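Local structure of molybdopterin-guanine dinucleotide biosynthesis protein B (Bacillus subtilis subsp. spizizenii, 4OYH) at residues T25-E28 against R29-K33; E32-E36 against Q37-L41; I95-Y98 against Q99-T103. The protein probably binds GTP, hydrolyses it only weakly, and may act as an adapter in making and using the molybdopterin guanine dinucleotide cofactor. The protein carries 2 engineered substitutions. One frame throughout, in Å; residues are numbered along the deposited sequence.

From the N terminus, contact 1 comes first, inside helix 23-35. It links successive turns and closes no loop. Contact 2 begins where contact 1 ends and shares E32 and K33 with it. It closes the tight turn by which the chain leaves this helix for strand 41-46. Contact 3 follows much later and closes the end of helix 91-100, just before strand 105-109. Contacts 1 and 2 overlap at E32 and K33, and contact 3 follows both in series; none nests or crosses. L31 packs on L41 between contacts 1 and 2. N40 ND2 probably bonds to E102 O between contacts 2 and 3, close to where neighbouring strands 41-46 and 105-109 begin. All three contacts touch the second subunit.

Contact 1: T25-E28 against R29-K33; sequences TFIE and RILEK
T25 and R29 lie side by side one helical turn apart. R29 N donates to T25 O at 2.9 Å. The R29 chain bends at chi2 and chi3 and carries its guanidinium back to T25. Methyl CG2 of T25 sits over one face of that group, 3.6 Å from R29 NH1. R29 also forms a long, weak ion pair with D159.

F26 comes next. With CG anti to the backbone N (chi1 -171°), its ring lies where I30 CD1 can rest over one face, 3.9 Å from the centroid and 17° off the ring normal. This is a CH-pi contact, displaced toward the ring rim. The two residues also share a backbone bond, I30 N to F26 O, of 3.0 Å. Both pack on V164 of helix 161-171.

This is the helix that follows the P-loop in the P-loop NTPase fold. I27 lies near K23, a likely GTP-binding residue. I27 CG2 meets L31 CD1 at 3.7 Å, the two side chains pointing the same way. Both cover C43 and L107 of the parallel sheet, and both touch Q66 of the second subunit.

E28 O accepts from E32 N at 3.0 Å. The two side chains cross at an angle and bring OE2 of E28 to 3.5 Å from OE1 of E32, with carboxylate planes 59° apart. The like charges may raise the proton affinity of either group.

Contact 2: E32-E36 against Q37-L41; sequences EKASE and QGLNL
S35 and G38 are joined by a type II beta turn, which takes the chain out of helix 23-35. G38 N donates to S35 O at 2.6 Å. A second backbone link, L39 N to A34 O, measures 3.0 Å and is weak because the N-H points well aside. E36 is the first residue to leave helical geometry. Q37, the third residue of the turn, takes a positive phi of 79°, as that position of a type II turn requires. The segment 32-36 thus ends one limb of the helix-to-strand connection, and 37-41 starts the other, leading to strand 41-46 of the P-loop NTPase sheet.

The apolar side of the turn centres on A34. Its CB meets the methyls of two leucines, one from each end of 39-41. L39 has its CG anti to the backbone N (chi1 176°), which turns CD2 in toward the helix, 3.8 Å from A34 CB. L39 CB also lies 3.5 Å from A34 O, close beside the weak backbone bond. A34 and L39 both touch L168 of helix 161-171, while L41 reaches L107 of strand 105-109. L39 also lies near D104, a likely GTP-binding residue.

On another side of the helix end, the Q37 chain runs extended beyond CG, back along the last turn. K33 is extended too, and its NZ forms a salt bridge with D165. The two chains meet partway along K33, where Q37 NE2 lies 3.8 Å from K33 CG. At the start of the strand, L41 CD2 comes to 3.7 Å from A34 CB.

Contact 3: I95-Y98 against Q99-T103; sequences IELY and QFLET
Y98 O, near the end of helix 91-100, accepts T103 N at 3.3 Å in a Schellman motif, completed by E102 N to Q99 O at 2.9 Å. E102 is the C-prime residue, and its positive phi of 65° takes the chain out of the helix. Upstream, F100 N still makes an ordinary helical bond to E96 O.

The T103 side chain turns back on the helix. Its OG1 lies between the backbone N and the carbonyl carbon (chi1 57°), and from there it donates to Y98 O at 3.1 Å. This donor stands 61° out of the carbonyl plane. The same hydroxyl lies at the edge of the Y98 ring, near its plane, 4.1 Å from Y98 CD2. The far end of the ring is held by its OH, which bonds to C43 O of strand 41-46. A valine in place of T103 would probably lose the hydroxyl bond and set a methyl group against Y98 O, leaving that carbonyl the backbone N-H alone from this residue.

L97 and L101 run side by side, CD2 to CD2 at 3.6 Å. They pack on L81 and W89 of the second subunit, respectively. R87 of that subunit bonds to L101 O, and the F100 rings of the two chains meet.

E102 and T103 are likely GTP-binding residues. T103 gives Y98 O two hydrogen bonds, one from its backbone N and one from its hydroxyl, so backbone and side chain of one residue together cap this carbonyl as the chain leaves for strand 105-109.

Contact 1: T25-E28 against R29-K33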
ATOM      1  N   THR A  25     -15.389  12.856   9.304  1.00 33.26           N
ATOM      2  CA  THR A  25     -16.514  12.347  10.094  1.00 40.05           C
ATOM      3  C   THR A  25     -17.604  11.814   9.197  1.00 32.89           C
ATOM      4  O   THR A  25     -18.116  10.751   9.417  1.00 35.74           O
ATOM      5  CB  THR A  25     -17.102  13.425  11.018  1.00 40.44           C
ATOM      6  OG1 THR A  25     -16.445  13.342  12.281  1.00 48.00           O
ATOM      7  CG2 THR A  25     -18.568  13.211  11.263  1.00 46.84           C
ATOM      8  N   PHE A  26     -17.986  12.583   8.201  1.00 27.22           N
ATOM      9  CA  PHE A  26     -18.928  12.093   7.229  1.00 36.24           C
ATOM     10  C   PHE A  26     -18.500  10.741   6.623  1.00 31.35           C
ATOM     11  O   PHE A  26     -19.265   9.782   6.644  1.00 27.63           O
ATOM     12  CB  PHE A  26     -19.101  13.147   6.144  1.00 28.22           C
ATOM     13  CG  PHE A  26     -20.186  12.857   5.223  1.00 32.49           C
ATOM     14  CD1 PHE A  26     -21.429  12.541   5.695  1.00 29.14           C
ATOM     15  CD2 PHE A  26     -19.965  12.885   3.845  1.00 46.02           C
ATOM     16  CE1 PHE A  26     -22.454  12.243   4.804  1.00 40.79           C
ATOM     17  CE2 PHE A  26     -20.970  12.615   2.968  1.00 26.40           C
ATOM     18  CZ  PHE A  26     -22.216  12.292   3.433  1.00 38.34           C
ATOM     19  N   ILE A  27     -17.266  10.668   6.131  1.00 29.17           N
ATOM     20  CA  ILE A  27     -16.691   9.434   5.593  1.00 33.88           C
ATOM     21  C   ILE A  27     -16.731   8.300   6.609  1.00 33.26           C
ATOM     22  O   ILE A  27     -17.102   7.171   6.294  1.00 34.46           O
ATOM     23  CB  ILE A  27     -15.239   9.692   5.088  1.00 36.34           C
ATOM     24  CG1 ILE A  27     -15.288  10.278   3.656  1.00 41.66           C
ATOM     25  CG2 ILE A  27     -14.400   8.413   5.040  1.00 43.14           C
ATOM     26  CD1 ILE A  27     -14.313  11.421   3.415  1.00 34.61           C
ATOM     27  N   GLU A  28     -16.359   8.617   7.835  1.00 47.52           N
ATOM     28  CA  GLU A  28     -16.380   7.659   8.928  1.00 40.67           C
ATOM     29  C   GLU A  28     -17.734   7.035   9.113  1.00 37.74           C
ATOM     30  O   GLU A  28     -17.857   5.816   9.194  1.00 38.96           O
ATOM     31  CB  GLU A  28     -16.005   8.349  10.219  1.00 50.26           C
ATOM     32  CG  GLU A  28     -14.666   8.062  10.726  1.00 62.65           C
ATOM     33  CD  GLU A  28     -14.689   8.104  12.230  1.00 84.17           C
ATOM     34  OE1 GLU A  28     -15.094   9.164  12.765  1.00 75.68           O
ATOM     35  OE2 GLU A  28     -14.321   7.078  12.867  1.00 83.51           O
ATOM     36  N   ARG A  29     -18.741   7.892   9.245  1.00 31.71           N
ATOM     37  CA  ARG A  29     -20.126   7.458   9.283  1.00 40.41           C
ATOM     38  C   ARG A  29     -20.489   6.554   8.110  1.00 39.51           C
ATOM     39  O   ARG A  29     -21.098   5.505   8.294  1.00 64.03           O
ATOM     40  CB  ARG A  29     -21.055   8.653   9.308  1.00 40.12           C
ATOM     41  CG  ARG A  29     -21.920   8.731  10.538  1.00 68.72           C
ATOM     42  CD  ARG A  29     -21.115   9.162  11.761  1.00 87.06           C
ATOM     43  NE  ARG A  29     -21.775  10.227  12.524  1.00 92.78           N
ATOM     44  CZ  ARG A  29     -22.107  11.426  12.038  1.00 92.03           C
ATOM     45  NH1 ARG A  29     -21.859  11.751  10.771  1.00 84.32           N
ATOM     46  NH2 ARG A  29     -22.694  12.310  12.829  1.00 87.23           N
ATOM     47  N   ILE A  30     -20.082   6.919   6.910  1.00 37.14           N
ATOM     48  CA  ILE A  30     -20.347   6.075   5.746  1.00 34.12           C
ATOM     49  C   ILE A  30     -19.646   4.728   5.788  1.00 38.16           C
ATOM     50  O   ILE A  30     -20.219   3.708   5.401  1.00 28.66           O
ATOM     51  CB  ILE A  30     -19.908   6.745   4.470  1.00 35.58           C
ATOM     52  CG1 ILE A  30     -20.668   8.065   4.270  1.00 36.61           C
ATOM     53  CG2 ILE A  30     -20.067   5.778   3.281  1.00 27.94           C
ATOM     54  CD1 ILE A  30     -19.972   8.998   3.278  1.00 39.65           C
ATOM     55  N   LEU A  31     -18.380   4.720   6.183  1.00 30.34           N
ATOM     56  CA  LEU A  31     -17.658   3.459   6.204  1.00 32.42           C
ATOM     57  C   LEU A  31     -18.184   2.497   7.284  1.00 40.61           C
ATOM     58  O   LEU A  31     -18.310   1.292   7.028  1.00 37.07           O
ATOM     59  CB  LEU A  31     -16.174   3.696   6.394  1.00 31.40           C
ATOM     60  CG  LEU A  31     -15.495   4.415   5.237  1.00 38.53           C
ATOM     61  CD1 LEU A  31     -14.047   4.760   5.588  1.00 26.57           C
ATOM     62  CD2 LEU A  31     -15.565   3.570   3.963  1.00 34.85           C
ATOM     63  N   GLU A  32     -18.514   3.030   8.459  1.00 37.08           N
ATOM     64  CA  GLU A  32     -19.078   2.232   9.553  1.00 47.53           C
ATOM     65  C   GLU A  32     -20.333   1.543   9.032  1.00 55.68           C
ATOM     66  O   GLU A  32     -20.462   0.322   9.097  1.00 51.16           O
ATOM     67  CB  GLU A  32     -19.394   3.107  10.785  1.00 60.30           C
ATOM     68  CG  GLU A  32     -18.135   3.619  11.561  1.00 70.59           C
ATOM     69  CD  GLU A  32     -18.304   4.982  12.278  1.00 77.30           C
ATOM     70  OE1 GLU A  32     -17.367   5.419  12.987  1.00 81.31           O
ATOM     71  OE2 GLU A  32     -19.361   5.627  12.133  1.00 86.53           O
ATOM     72  N   LYS A  33     -21.234   2.318   8.449  1.00 52.34           N
ATOM     73  CA  LYS A  33     -22.464   1.735   7.962  1.00 51.18           C
ATOM     74  C   LYS A  33     -22.247   0.774   6.788  1.00 46.10           C
ATOM     75  O   LYS A  33     -23.052  -0.118   6.601  1.00 51.30           O
ATOM     76  CB  LYS A  33     -23.464   2.822   7.574  1.00 56.20           C
ATOM     77  CG  LYS A  33     -24.904   2.342   7.683  1.00 69.12           C
ATOM     78  CD  LYS A  33     -25.895   3.482   7.891  1.00 72.66           C
ATOM     79  CE  LYS A  33     -27.317   2.955   8.112  1.00 71.19           C
ATOM     80  NZ  LYS A  33     -28.388   3.992   7.906  1.00 78.09           N
TER

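Contact 2: E32-E36 against Q37-L41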
ATOM      1  N   GLU A  32     -18.514   3.030   8.459  1.00 37.08           N
ATOM      2  CA  GLU A  32     -19.078   2.232   9.553  1.00 47.53           C
ATOM      3  C   GLU A  32     -20.333   1.543   9.032  1.00 55.68           C
ATOM      4  O   GLU A  32     -20.462   0.322   9.097  1.00 51.16           O
ATOM      5  CB  GLU A  32     -19.394   3.107  10.785  1.00 60.30           C
ATOM      6  CG  GLU A  32     -18.135   3.619  11.561  1.00 70.59           C
ATOM      7  CD  GLU A  32     -18.304   4.982  12.278  1.00 77.30           C
ATOM      8  OE1 GLU A  32     -17.367   5.419  12.987  1.00 81.31           O
ATOM      9  OE2 GLU A  32     -19.361   5.627  12.133  1.00 86.53           O
ATOM     10  N   LYS A  33     -21.234   2.318   8.449  1.00 52.34           N
ATOM     11  CA  LYS A  33     -22.464   1.735   7.962  1.00 51.18           C
ATOM     12  C   LYS A  33     -22.247   0.774   6.788  1.00 46.10           C
ATOM     13  O   LYS A  33     -23.052  -0.118   6.601  1.00 51.30           O
ATOM     14  CB  LYS A  33     -23.464   2.822   7.574  1.00 56.20           C
ATOM     15  CG  LYS A  33     -24.904   2.342   7.683  1.00 69.12           C
ATOM     16  CD  LYS A  33     -25.895   3.482   7.891  1.00 72.66           C
ATOM     17  CE  LYS A  33     -27.317   2.955   8.112  1.00 71.19           C
ATOM     18  NZ  LYS A  33     -28.388   3.992   7.906  1.00 78.09           N
ATOM     19  N   ALA A  34     -21.175   0.921   6.019  1.00 42.49           N
ATOM     20  CA  ALA A  34     -20.884  -0.042   4.951  1.00 52.35           C
ATOM     21  C   ALA A  34     -20.360  -1.408   5.471  1.00 48.45           C
ATOM     22  O   ALA A  34     -20.596  -2.446   4.838  1.00 43.00           O
ATOM     23  CB  ALA A  34     -19.877   0.548   3.966  1.00 43.13           C
ATOM     24  N   SER A  35     -19.634  -1.391   6.586  1.00 39.91           N
ATOM     25  CA  SER A  35     -19.193  -2.612   7.274  1.00 55.21           C
ATOM     26  C   SER A  35     -20.395  -3.508   7.563  1.00 58.72           C
ATOM     27  O   SER A  35     -20.578  -4.528   6.893  1.00 61.80           O
ATOM     28  CB  SER A  35     -18.464  -2.270   8.574  1.00 67.81           C
ATOM     29  OG  SER A  35     -17.281  -1.528   8.321  1.00 51.99           O
ATOM     30  N   GLU A  36     -21.233  -3.115   8.525  1.00 59.37           N
ATOM     31  CA  GLU A  36     -22.620  -3.608   8.552  1.00 58.87           C
ATOM     32  C   GLU A  36     -23.108  -3.476   7.109  1.00 62.02           C
ATOM     33  O   GLU A  36     -22.675  -2.580   6.420  1.00 67.76           O
ATOM     34  CB  GLU A  36     -23.499  -2.809   9.508  1.00 62.99           C
ATOM     35  CG  GLU A  36     -22.817  -2.401  10.804  1.00 91.03           C
ATOM     36  CD  GLU A  36     -22.287  -3.599  11.600  1.00113.35           C
ATOM     37  OE1 GLU A  36     -22.766  -4.735  11.375  1.00117.81           O
ATOM     38  OE2 GLU A  36     -21.391  -3.408  12.456  1.00113.85           O
ATOM     39  N   GLN A  37     -23.969  -4.365   6.641  1.00 57.37           N
ATOM     40  CA  GLN A  37     -24.309  -4.456   5.207  1.00 59.47           C
ATOM     41  C   GLN A  37     -23.248  -5.184   4.390  1.00 52.58           C
ATOM     42  O   GLN A  37     -23.480  -5.491   3.234  1.00 62.96           O
ATOM     43  CB  GLN A  37     -24.542  -3.084   4.558  1.00 51.96           C
ATOM     44  CG  GLN A  37     -25.389  -2.136   5.387  1.00 58.25           C
ATOM     45  CD  GLN A  37     -26.111  -1.099   4.564  1.00 61.51           C
ATOM     46  OE1 GLN A  37     -26.339  -1.278   3.370  1.00 72.52           O
ATOM     47  NE2 GLN A  37     -26.501  -0.010   5.211  1.00 62.63           N
ATOM     48  N   GLY A  38     -22.091  -5.472   4.971  1.00 56.42           N
ATOM     49  CA  GLY A  38     -21.113  -6.309   4.294  1.00 58.39           C
ATOM     50  C   GLY A  38     -20.627  -5.765   2.967  1.00 59.76           C
ATOM     51  O   GLY A  38     -19.947  -6.454   2.204  1.00 66.57           O
ATOM     52  N   LEU A  39     -20.973  -4.513   2.699  1.00 62.03           N
ATOM     53  CA  LEU A  39     -20.551  -3.842   1.492  1.00 57.92           C
ATOM     54  C   LEU A  39     -19.024  -3.786   1.488  1.00 57.40           C
ATOM     55  O   LEU A  39     -18.405  -3.600   2.532  1.00 60.29           O
ATOM     56  CB  LEU A  39     -21.185  -2.458   1.428  1.00 60.07           C
ATOM     57  CG  LEU A  39     -20.777  -1.577   0.252  1.00 63.31           C
ATOM     58  CD1 LEU A  39     -21.246  -2.146  -1.085  1.00 66.39           C
ATOM     59  CD2 LEU A  39     -21.309  -0.174   0.477  1.00 54.31           C
ATOM     60  N   ASN A  40     -18.421  -3.990   0.322  1.00 57.60           N
ATOM     61  CA  ASN A  40     -16.962  -4.130   0.222  1.00 59.61           C
ATOM     62  C   ASN A  40     -16.354  -2.915  -0.518  1.00 55.01           C
ATOM     63  O   ASN A  40     -16.222  -2.856  -1.753  1.00 44.20           O
ATOM     64  CB  ASN A  40     -16.631  -5.470  -0.446  1.00 62.69           C
ATOM     65  CG  ASN A  40     -15.205  -5.580  -0.899  1.00 59.71           C
ATOM     66  OD1 ASN A  40     -14.296  -4.941  -0.359  1.00 65.47           O
ATOM     67  ND2 ASN A  40     -14.995  -6.406  -1.913  1.00 69.28           N
ATOM     68  N   LEU A  41     -15.985  -1.937   0.285  1.00 33.98           N
ATOM     69  CA  LEU A  41     -15.811  -0.594  -0.190  1.00 40.35           C
ATOM     70  C   LEU A  41     -14.442  -0.074   0.232  1.00 33.88           C
ATOM     71  O   LEU A  41     -14.046  -0.234   1.372  1.00 37.86           O
ATOM     72  CB  LEU A  41     -16.954   0.266   0.344  1.00 36.96           C
ATOM     73  CG  LEU A  41     -16.826   1.798   0.389  1.00 33.21           C
ATOM     74  CD1 LEU A  41     -17.015   2.483  -0.955  1.00 23.99           C
ATOM     75  CD2 LEU A  41     -17.840   2.264   1.344  1.00 30.45           C
TER

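Contact 3: I95-Y98 against Q99-T103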
ATOM      1  N   ILE A  95      -7.620   3.954  -9.338  1.00 29.87           N
ATOM      2  CA  ILE A  95      -8.869   3.220  -9.375  1.00 35.61           C
ATOM      3  C   ILE A  95      -8.628   1.801  -9.909  1.00 29.72           C
ATOM      4  O   ILE A  95      -9.180   0.849  -9.374  1.00 29.34           O
ATOM      5  CB  ILE A  95      -9.940   3.984 -10.184  1.00 35.85           C
ATOM      6  CG1 ILE A  95     -10.374   5.215  -9.378  1.00 46.80           C
ATOM      7  CG2 ILE A  95     -11.177   3.133 -10.408  1.00 32.30           C
ATOM      8  CD1 ILE A  95     -11.329   6.121 -10.088  1.00 48.78           C
ATOM      9  N   GLU A  96      -7.776   1.648 -10.905  1.00 33.51           N
ATOM     10  CA  GLU A  96      -7.396   0.310 -11.374  1.00 40.78           C
ATOM     11  C   GLU A  96      -6.788  -0.544 -10.248  1.00 32.32           C
ATOM     12  O   GLU A  96      -7.089  -1.740 -10.095  1.00 29.89           O
ATOM     13  CB  GLU A  96      -6.406   0.405 -12.528  1.00 41.39           C
ATOM     14  CG  GLU A  96      -6.998   1.018 -13.793  1.00 63.66           C
ATOM     15  CD  GLU A  96      -5.937   1.501 -14.796  1.00 67.31           C
ATOM     16  OE1 GLU A  96      -4.754   1.632 -14.426  1.00 69.83           O
ATOM     17  OE2 GLU A  96      -6.294   1.756 -15.966  1.00 79.88           O
ATOM     18  N   LEU A  97      -5.934   0.084  -9.463  1.00 38.00           N
ATOM     19  CA  LEU A  97      -5.369  -0.570  -8.309  1.00 25.77           C
ATOM     20  C   LEU A  97      -6.500  -1.093  -7.440  1.00 23.17           C
ATOM     21  O   LEU A  97      -6.439  -2.225  -7.023  1.00 23.02           O
ATOM     22  CB  LEU A  97      -4.473   0.373  -7.517  1.00 30.76           C
ATOM     23  CG  LEU A  97      -3.203  -0.118  -6.789  1.00 42.16           C
ATOM     24  CD1 LEU A  97      -2.947   0.738  -5.531  1.00 25.70           C
ATOM     25  CD2 LEU A  97      -3.193  -1.583  -6.426  1.00 39.71           C
ATOM     26  N   TYR A  98      -7.527  -0.291  -7.174  1.00 30.77           N
ATOM     27  CA  TYR A  98      -8.615  -0.746  -6.304  1.00 36.31           C
ATOM     28  C   TYR A  98      -9.391  -1.902  -6.929  1.00 36.29           C
ATOM     29  O   TYR A  98      -9.882  -2.771  -6.211  1.00 31.86           O
ATOM     30  CB  TYR A  98      -9.585   0.388  -5.964  1.00 35.14           C
ATOM     31  CG  TYR A  98      -9.093   1.222  -4.829  1.00 34.57           C
ATOM     32  CD1 TYR A  98      -8.180   2.225  -5.055  1.00 31.56           C
ATOM     33  CD2 TYR A  98      -9.488   0.981  -3.524  1.00 29.55           C
ATOM     34  CE1 TYR A  98      -7.679   3.002  -4.022  1.00 41.00           C
ATOM     35  CE2 TYR A  98      -9.001   1.767  -2.473  1.00 24.01           C
ATOM     36  CZ  TYR A  98      -8.075   2.771  -2.735  1.00 27.14           C
ATOM     37  OH  TYR A  98      -7.547   3.577  -1.738  1.00 27.11           O
ATOM     38  N   GLN A  99      -9.495  -1.897  -8.253  1.00 30.49           N
ATOM     39  CA  GLN A  99     -10.170  -2.951  -8.969  1.00 31.07           C
ATOM     40  C   GLN A  99      -9.357  -4.227  -8.841  1.00 34.09           C
ATOM     41  O   GLN A  99      -9.907  -5.261  -8.516  1.00 28.24           O
ATOM     42  CB  GLN A  99     -10.389  -2.562 -10.423  1.00 35.05           C
ATOM     43  CG  GLN A  99     -11.815  -2.127 -10.690  1.00 45.11           C
ATOM     44  CD  GLN A  99     -11.958  -1.058 -11.769  1.00 41.13           C
ATOM     45  OE1 GLN A  99     -10.987  -0.562 -12.328  1.00 38.13           O
ATOM     46  NE2 GLN A  99     -13.192  -0.691 -12.040  1.00 63.33           N
ATOM     47  N   PHE A 100      -8.043  -4.127  -9.006  1.00 27.75           N
ATOM     48  CA  PHE A 100      -7.143  -5.259  -8.794  1.00 25.89           C
ATOM     49  C   PHE A 100      -7.188  -5.891  -7.371  1.00 29.55           C
ATOM     50  O   PHE A 100      -7.147  -7.111  -7.221  1.00 38.15           O
ATOM     51  CB  PHE A 100      -5.736  -4.800  -9.140  1.00 23.55           C
ATOM     52  CG  PHE A 100      -4.701  -5.843  -8.992  1.00 32.34           C
ATOM     53  CD1 PHE A 100      -4.071  -6.033  -7.775  1.00 23.75           C
ATOM     54  CD2 PHE A 100      -4.319  -6.616 -10.072  1.00 39.68           C
ATOM     55  CE1 PHE A 100      -3.085  -6.985  -7.636  1.00 28.09           C
ATOM     56  CE2 PHE A 100      -3.338  -7.585  -9.927  1.00 23.69           C
ATOM     57  CZ  PHE A 100      -2.719  -7.749  -8.707  1.00 26.52           C
ATOM     58  N   LEU A 101      -7.292  -5.083  -6.327  1.00 37.51           N
ATOM     59  CA  LEU A 101      -7.416  -5.624  -4.967  1.00 32.79           C
ATOM     60  C   LEU A 101      -8.863  -6.027  -4.706  1.00 30.43           C
ATOM     61  O   LEU A 101      -9.225  -6.332  -3.605  1.00 28.92           O
ATOM     62  CB  LEU A 101      -6.963  -4.593  -3.942  1.00 31.43           C
ATOM     63  CG  LEU A 101      -5.514  -4.427  -3.476  1.00 37.62           C
ATOM     64  CD1 LEU A 101      -4.539  -5.344  -4.116  1.00 41.78           C
ATOM     65  CD2 LEU A 101      -5.114  -2.998  -3.680  1.00 38.03           C
ATOM     66  N   GLU A 102      -9.699  -5.953  -5.741  1.00 33.39           N
ATOM     67  CA  GLU A 102     -11.024  -6.561  -5.732  1.00 40.14           C
ATOM     68  C   GLU A 102     -11.983  -5.960  -4.717  1.00 46.80           C
ATOM     69  O   GLU A 102     -12.659  -6.694  -4.002  1.00 53.47           O
ATOM     70  CB  GLU A 102     -10.906  -8.067  -5.489  1.00 33.28           C
ATOM     71  CG  GLU A 102     -10.024  -8.786  -6.515  1.00 42.97           C
ATOM     72  CD  GLU A 102     -10.062 -10.310  -6.346  1.00 67.44           C
ATOM     73  OE1 GLU A 102     -10.773 -10.780  -5.415  1.00 64.97           O
ATOM     74  OE2 GLU A 102      -9.382 -11.029  -7.131  1.00 58.10           O
ATOM     75  N   THR A 103     -12.072  -4.632  -4.688  1.00 41.42           N
ATOM     76  CA  THR A 103     -13.097  -3.955  -3.901  1.00 47.90           C
ATOM     77  C   THR A 103     -14.356  -3.863  -4.759  1.00 39.23           C
ATOM     78  O   THR A 103     -14.254  -3.921  -5.966  1.00 37.11           O
ATOM     79  CB  THR A 103     -12.637  -2.526  -3.450  1.00 51.37           C
ATOM     80  OG1 THR A 103     -12.292  -1.749  -4.597  1.00 50.74           O
ATOM     81  CG2 THR A 103     -11.412  -2.590  -2.526  1.00 36.85           C
TER